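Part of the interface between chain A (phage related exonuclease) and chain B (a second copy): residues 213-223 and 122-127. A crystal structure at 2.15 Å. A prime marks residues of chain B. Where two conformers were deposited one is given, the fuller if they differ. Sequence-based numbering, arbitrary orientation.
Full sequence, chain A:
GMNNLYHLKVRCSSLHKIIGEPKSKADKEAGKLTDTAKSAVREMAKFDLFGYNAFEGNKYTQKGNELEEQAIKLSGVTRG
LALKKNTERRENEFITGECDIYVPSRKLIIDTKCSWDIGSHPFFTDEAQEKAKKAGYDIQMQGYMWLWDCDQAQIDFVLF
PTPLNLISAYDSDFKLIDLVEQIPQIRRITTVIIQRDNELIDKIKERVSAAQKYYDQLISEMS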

ATOM      1  N   LYS A 213     -21.440 -12.753 -17.039  1.00 11.94           N
ATOM      2  CA  LYS A 213     -22.764 -12.503 -16.517  1.00 12.65           C
ATOM      3  C   LYS A 213     -22.780 -11.241 -15.680  1.00 12.09           C
ATOM      4  O   LYS A 213     -23.686 -10.445 -15.827  1.00 12.74           O
ATOM      5  CB  LYS A 213     -23.316 -13.683 -15.723  1.00 13.24           C
ATOM      6  CG  LYS A 213     -23.615 -14.899 -16.605  1.00 15.91           C
ATOM      7  CD  LYS A 213     -24.255 -16.073 -15.807  1.00 20.50           C
ATOM      8  CE  LYS A 213     -24.324 -17.391 -16.654  1.00 21.51           C
ATOM      9  NZ  LYS A 213     -25.544 -17.444 -17.468  1.00 23.15           N
ATOM     10  N   TYR A 214     -21.797 -11.063 -14.805  1.00 11.25           N
ATOM     11  CA  TYR A 214     -21.705  -9.844 -14.010  1.00 11.52           C
ATOM     12  C   TYR A 214     -21.542  -8.609 -14.909  1.00 10.78           C
ATOM     13  O   TYR A 214     -22.262  -7.627 -14.781  1.00 10.10           O
ATOM     14  CB  TYR A 214     -20.548  -9.954 -12.983  1.00 11.56           C
ATOM     15  CG  TYR A 214     -20.425  -8.756 -12.089  1.00 12.02           C
ATOM     16  CD1 TYR A 214     -21.439  -8.394 -11.221  1.00 13.62           C
ATOM     17  CD2 TYR A 214     -19.264  -8.000 -12.076  1.00 13.69           C
ATOM     18  CE1 TYR A 214     -21.325  -7.259 -10.410  1.00 12.24           C
ATOM     19  CE2 TYR A 214     -19.132  -6.889 -11.254  1.00 13.84           C
ATOM     20  CZ  TYR A 214     -20.162  -6.521 -10.452  1.00 13.07           C
ATOM     21  OH  TYR A 214     -19.983  -5.435  -9.670  1.00 14.03           O
ATOM     22  N   TYR A 215     -20.612  -8.684 -15.845  1.00 10.40           N
ATOM     23  CA  TYR A 215     -20.424  -7.626 -16.848  1.00 10.33           C
ATOM     24  C   TYR A 215     -21.745  -7.235 -17.530  1.00 11.08           C
ATOM     25  O   TYR A 215     -22.053  -6.048 -17.632  1.00 11.01           O
ATOM     26  CB  TYR A 215     -19.372  -8.105 -17.881  1.00 10.39           C
ATOM     27  CG  TYR A 215     -19.117  -7.225 -19.110  1.00  9.06           C
ATOM     28  CD1 TYR A 215     -19.915  -7.326 -20.239  1.00  8.82           C
ATOM     29  CD2 TYR A 215     -18.061  -6.303 -19.133  1.00 10.43           C
ATOM     30  CE1 TYR A 215     -19.676  -6.514 -21.379  1.00 10.68           C
ATOM     31  CE2 TYR A 215     -17.804  -5.506 -20.265  1.00 10.87           C
ATOM     32  CZ  TYR A 215     -18.609  -5.638 -21.389  1.00  9.50           C
ATOM     33  OH  TYR A 215     -18.376  -4.890 -22.498  1.00  9.43           O
ATOM     34  N   ASP A 216     -22.516  -8.218 -17.999  1.00 11.52           N
ATOM     35  CA  ASP A 216     -23.781  -7.932 -18.681  1.00 12.87           C
ATOM     36  C   ASP A 216     -24.762  -7.137 -17.792  1.00 14.00           C
ATOM     37  O   ASP A 216     -25.502  -6.250 -18.263  1.00 13.86           O
ATOM     38  CB  ASP A 216     -24.456  -9.245 -19.117  1.00 13.61           C
ATOM     39  CG  ASP A 216     -23.709  -9.951 -20.288  1.00 13.80           C
ATOM     40  OD1 ASP A 216     -22.885  -9.309 -20.970  1.00 14.28           O
ATOM     41  OD2 ASP A 216     -23.971 -11.149 -20.520  1.00 15.69           O
ATOM     42  N   GLN A 217     -24.776  -7.490 -16.513  1.00 14.58           N
ATOM     43  CA  GLN A 217     -25.570  -6.807 -15.522  1.00 16.45           C
ATOM     44  C   GLN A 217     -25.077  -5.359 -15.384  1.00 16.06           C
ATOM     45  O   GLN A 217     -25.876  -4.459 -15.267  1.00 15.48           O
ATOM     46  CB  GLN A 217     -25.478  -7.600 -14.191  1.00 17.84           C
ATOM     47  CG  GLN A 217     -25.981  -6.925 -12.922  1.00 23.78           C
ATOM     48  CD  GLN A 217     -25.651  -7.771 -11.651  1.00 29.78           C
ATOM     49  OE1 GLN A 217     -25.723  -9.019 -11.688  1.00 34.34           O
ATOM     50  NE2 GLN A 217     -25.273  -7.090 -10.545  1.00 32.84           N
ATOM     51  N   LEU A 218     -23.760  -5.143 -15.423  1.00 15.32           N
ATOM     52  CA  LEU A 218     -23.236  -3.785 -15.305  1.00 15.33           C
ATOM     53  C   LEU A 218     -23.673  -2.976 -16.525  1.00 15.54           C
ATOM     54  O   LEU A 218     -24.150  -1.851 -16.367  1.00 16.36           O
ATOM     55  CB  LEU A 218     -21.711  -3.759 -15.149  1.00 14.06           C
ATOM     56  CG  LEU A 218     -21.119  -4.409 -13.906  1.00 12.27           C
ATOM     57  CD1 LEU A 218     -19.601  -4.269 -13.933  1.00 11.27           C
ATOM     58  CD2 LEU A 218     -21.709  -3.848 -12.559  1.00  8.41           C
ATOM     59  N   ILE A 219     -23.521  -3.550 -17.715  1.00 15.72           N
ATOM     60  CA  ILE A 219     -23.922  -2.897 -18.967  1.00 15.77           C
ATOM     61  C   ILE A 219     -25.406  -2.503 -18.935  1.00 16.79           C
ATOM     62  O   ILE A 219     -25.747  -1.405 -19.317  1.00 16.10           O
ATOM     63  CB  ILE A 219     -23.659  -3.796 -20.198  1.00 15.85           C
ATOM     64  CG1 ILE A 219     -22.157  -4.059 -20.402  1.00 15.52           C
ATOM     65  CG2 ILE A 219     -24.258  -3.178 -21.485  1.00 15.05           C
ATOM     66  CD1 ILE A 219     -21.264  -2.809 -20.494  1.00 14.03           C
ATOM     67  N   SER A 220     -26.264  -3.393 -18.440  1.00 17.84           N
ATOM     68  CA  SER A 220     -27.690  -3.124 -18.348  1.00 19.68           C
ATOM     69  C   SER A 220     -28.041  -1.966 -17.450  1.00 20.19           C
ATOM     70  O   SER A 220     -28.988  -1.281 -17.714  1.00 18.87           O
ATOM     71  CB  SER A 220     -28.436  -4.364 -17.883  1.00 19.54           C
ATOM     72  OG  SER A 220     -28.320  -5.315 -18.919  1.00 23.74           O
ATOM     73  N   GLU A 221     -27.267  -1.740 -16.396  1.00 21.20           N
ATOM     74  CA  GLU A 221     -27.516  -0.579 -15.554  1.00 22.77           C
ATOM     75  C   GLU A 221     -27.275   0.738 -16.302  1.00 23.46           C
ATOM     76  O   GLU A 221     -27.828   1.737 -15.936  1.00 23.72           O
ATOM     77  CB  GLU A 221     -26.598  -0.581 -14.327  1.00 22.81           C
ATOM     78  CG  GLU A 221     -26.925  -1.623 -13.299  1.00 24.16           C
ATOM     79  CD  GLU A 221     -26.139  -1.406 -12.014  1.00 26.26           C
ATOM     80  OE1 GLU A 221     -25.996  -0.253 -11.561  1.00 27.35           O
ATOM     81  OE2 GLU A 221     -25.667  -2.400 -11.454  1.00 32.36           O
HETATM   82  N   MSE A 222     -26.406   0.738 -17.298  1.00 24.69           N
HETATM   83  CA  MSE A 222     -26.061   1.941 -18.011  1.00 26.64           C
HETATM   84  C   MSE A 222     -26.808   1.972 -19.344  1.00 29.56           C
HETATM   85  O   MSE A 222     -26.312   2.503 -20.327  1.00 31.60           O
HETATM   86  CB  MSE A 222     -24.545   1.978 -18.248  1.00 25.91           C
HETATM   87  CG  MSE A 222     -23.729   2.116 -16.979  1.00 24.11           C
HETATM   88 SE   MSE A 222     -24.089   3.795 -16.252  0.75 27.28          SE
HETATM   89  CE  MSE A 222     -25.132   3.323 -14.658  1.00 31.13           C
ATOM     90  N   SER A 223     -28.004   1.406 -19.392  1.00 31.77           N
ATOM     91  CA  SER A 223     -28.723   1.238 -20.681  1.00 33.31           C
ATOM     92  C   SER A 223     -30.170   1.391 -20.313  1.00 33.89           C
ATOM     93  O   SER A 223     -30.531   2.125 -19.388  1.00 34.80           O
ATOM     94  CB  SER A 223     -28.458  -0.159 -21.339  1.00 33.52           C
ATOM     95  OG  SER A 223     -27.094  -0.356 -21.773  1.00 33.31           O
ATOM     96  OXT SER A 223     -31.005   0.764 -20.910  1.00 35.85           O
TER
ATOM     97  N   PRO B 122     -18.505   5.780  -8.768  1.00 12.03           N
ATOM     98  CA  PRO B 122     -19.326   4.571  -8.711  1.00 12.88           C
ATOM     99  C   PRO B 122     -20.620   4.657  -9.546  1.00 13.14           C
ATOM    100  O   PRO B 122     -21.691   5.036  -9.052  1.00 13.17           O
ATOM    101  CB  PRO B 122     -19.641   4.433  -7.232  1.00 13.42           C
ATOM    102  CG  PRO B 122     -19.616   5.841  -6.699  1.00 13.59           C
ATOM    103  CD  PRO B 122     -18.673   6.622  -7.568  1.00 13.02           C
ATOM    104  N   PHE B 123     -20.478   4.335 -10.826  1.00 12.36           N
ATOM    105  CA  PHE B 123     -21.578   4.260 -11.718  1.00 12.02           C
ATOM    106  C   PHE B 123     -22.556   3.183 -11.293  1.00 12.47           C
ATOM    107  O   PHE B 123     -23.757   3.355 -11.486  1.00 14.23           O
ATOM    108  CB  PHE B 123     -21.111   3.924 -13.144  1.00 11.66           C
ATOM    109  CG  PHE B 123     -20.429   5.071 -13.852  1.00 10.84           C
ATOM    110  CD1 PHE B 123     -21.172   5.982 -14.586  1.00 10.40           C
ATOM    111  CD2 PHE B 123     -19.053   5.210 -13.814  1.00  9.99           C
ATOM    112  CE1 PHE B 123     -20.562   7.039 -15.253  1.00 10.21           C
ATOM    113  CE2 PHE B 123     -18.448   6.257 -14.467  1.00 12.18           C
ATOM    114  CZ  PHE B 123     -19.224   7.180 -15.195  1.00 11.24           C
ATOM    115  N   PHE B 124     -22.054   2.054 -10.771  1.00 11.16           N
ATOM    116  CA  PHE B 124     -22.879   0.851 -10.615  1.00  9.88           C
ATOM    117  C   PHE B 124     -23.430   0.806  -9.218  1.00  9.38           C
ATOM    118  O   PHE B 124     -22.768   1.223  -8.314  1.00  8.13           O
ATOM    119  CB  PHE B 124     -22.047  -0.365 -10.991  1.00  8.91           C
ATOM    120  CG  PHE B 124     -21.471  -0.248 -12.377  1.00  9.42           C
ATOM    121  CD1 PHE B 124     -22.313  -0.195 -13.476  1.00  7.26           C
ATOM    122  CD2 PHE B 124     -20.105  -0.132 -12.585  1.00  7.52           C
ATOM    123  CE1 PHE B 124     -21.791  -0.044 -14.758  1.00  7.92           C
ATOM    124  CE2 PHE B 124     -19.587   0.005 -13.846  1.00  7.77           C
ATOM    125  CZ  PHE B 124     -20.437   0.069 -14.942  1.00  8.03           C
ATOM    126  N   THR B 125     -24.649   0.304  -9.041  1.00  9.44           N
ATOM    127  CA  THR B 125     -25.269   0.406  -7.715  0.50  9.56           C
ATOM    128  C   THR B 125     -24.507  -0.357  -6.628  1.00  9.33           C
ATOM    129  O   THR B 125     -24.344   0.197  -5.519  1.00  8.85           O
ATOM    130  CB  THR B 125     -26.741   0.009  -7.704  0.50  9.87           C
ATOM    131  OG1 THR B 125     -26.893  -1.291  -8.281  0.50 10.89           O
ATOM    132  CG2 THR B 125     -27.552   1.030  -8.479  0.50  9.66           C
ATOM    133  N   ASP B 126     -24.024  -1.578  -6.920  1.00  8.63           N
ATOM    134  CA  ASP B 126     -23.210  -2.332  -5.935  1.00  9.13           C
ATOM    135  C   ASP B 126     -21.920  -1.565  -5.615  1.00  8.71           C
ATOM    136  O   ASP B 126     -21.551  -1.429  -4.453  1.00  9.84           O
ATOM    137  CB  ASP B 126     -22.960  -3.814  -6.316  1.00  8.77           C
ATOM    138  CG  ASP B 126     -22.174  -4.007  -7.632  1.00 10.32           C
ATOM    139  OD1 ASP B 126     -22.091  -3.077  -8.460  1.00 12.32           O
ATOM    140  OD2 ASP B 126     -21.660  -5.135  -7.859  1.00  9.70           O
ATOM    141  N   GLU B 127     -21.324  -0.992  -6.634  1.00  8.64           N
ATOM    142  CA  GLU B 127     -20.119  -0.209  -6.507  1.00  9.05           C
ATOM    143  C   GLU B 127     -20.299   1.005  -5.606  1.00  9.64           C
ATOM    144  O   GLU B 127     -19.427   1.301  -4.781  1.00  9.51           O
ATOM    145  CB  GLU B 127     -19.645   0.240  -7.899  1.00  9.47           C
ATOM    146  CG  GLU B 127     -18.245   0.866  -7.924  1.00 10.17           C
ATOM    147  CD  GLU B 127     -17.877   1.438  -9.300  1.00 14.06           C
ATOM    148  OE1 GLU B 127     -18.775   1.528 -10.230  1.00 13.47           O
ATOM    149  OE2 GLU B 127     -16.696   1.826  -9.426  1.00 11.46           O
TER

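The last turns of a chain A helix pack against a short segment of chain B that turns from loop into helix, and together the two stretches bury 398 Å². Spacing sets the pattern on chain A: Tyr214 and Leu218 stand four residues apart, and Glu221 and Met222 come three and four residues after Leu218, so all four face chain B. Lys213, Asp216 and Ser220 lie out of reach of chain B; Ser220 instead turns its hydroxyl back on the helix, with Ser220 OG donating to Asp216 O at 3.0 Å.

The contact opens with Tyr214. Its CA-to-CB bond points sideways, but a t rotamer at chi1 and the length of the phenol carry the hydroxyl across, where Tyr214 OH donates to Asp126′ OD2 over a very short 2.5 Å. The carboxylate oxygen lies near the plane of the tyrosine ring, at its edge, as suits a phenol hydroxyl, which prefers to lie in the plane of its ring. Asp126′ meets it with a CA-to-CB bond directed toward chain A and a p rotamer. Tyrosine suits this place because its ring can be buried while its one polar atom is delivered to a partner; both bonded oxygens also have hydrogen bonds elsewhere in the structure.

One turn on, Leu218 packs against Phe124′. Its CA is the nearest to a CA of the facing segment, 6.6 Å from Leu218 CA to Phe124′ CA. In its mt rotamer, Leu218 CD2 sits over one face of the Phe124′ ring, 4.0 Å from the ring centroid and 3.6 Å from Phe124′ CG, a CH-pi contact. A branched aliphatic side chain puts a methyl group on the aromatic face without demanding a polar partner. Phe124′ has 91 Å² covered by the chain A stretch, the largest share of any residue here.

Ile219 points its CA-to-CB bond away from chain B and contributes almost nothing, but Glu221 returns to the contact with its CA-to-CB bond toward it. Glu221 OE1 accepts a hydrogen bond from Thr125′ N at 2.9 Å, with a 156° angle at the hydrogen. Phe124′ occupies the N-cap position, so Thr125′ N belongs to the first turn of the chain B helix, where backbone amides lack acceptors from a preceding turn. A carboxylate from the other chain supplies one, and its negative charge suits the positive end of the helix dipole. The same oxygen lies at the edge of the Phe124′ ring, near its plane, leaving the face to Leu218.

Met222, a selenomethionine, follows the helix, and its CA-to-CB bond points toward chain B. Its flexible side chain reaches both phenylalanines: Met222 CG lies 3.7 Å from Phe124′ CE1, while Met222 SE approaches Phe123′ CD1 at 4.0 Å, oblique to that ring. Met222 CE also comes within 3.5 Å of Phe123′ O.

The rule that emerges is apolar packing, Leu218 and Met222 against the two phenylalanines, with a directional hydrogen bond from Tyr214 and another to Glu221.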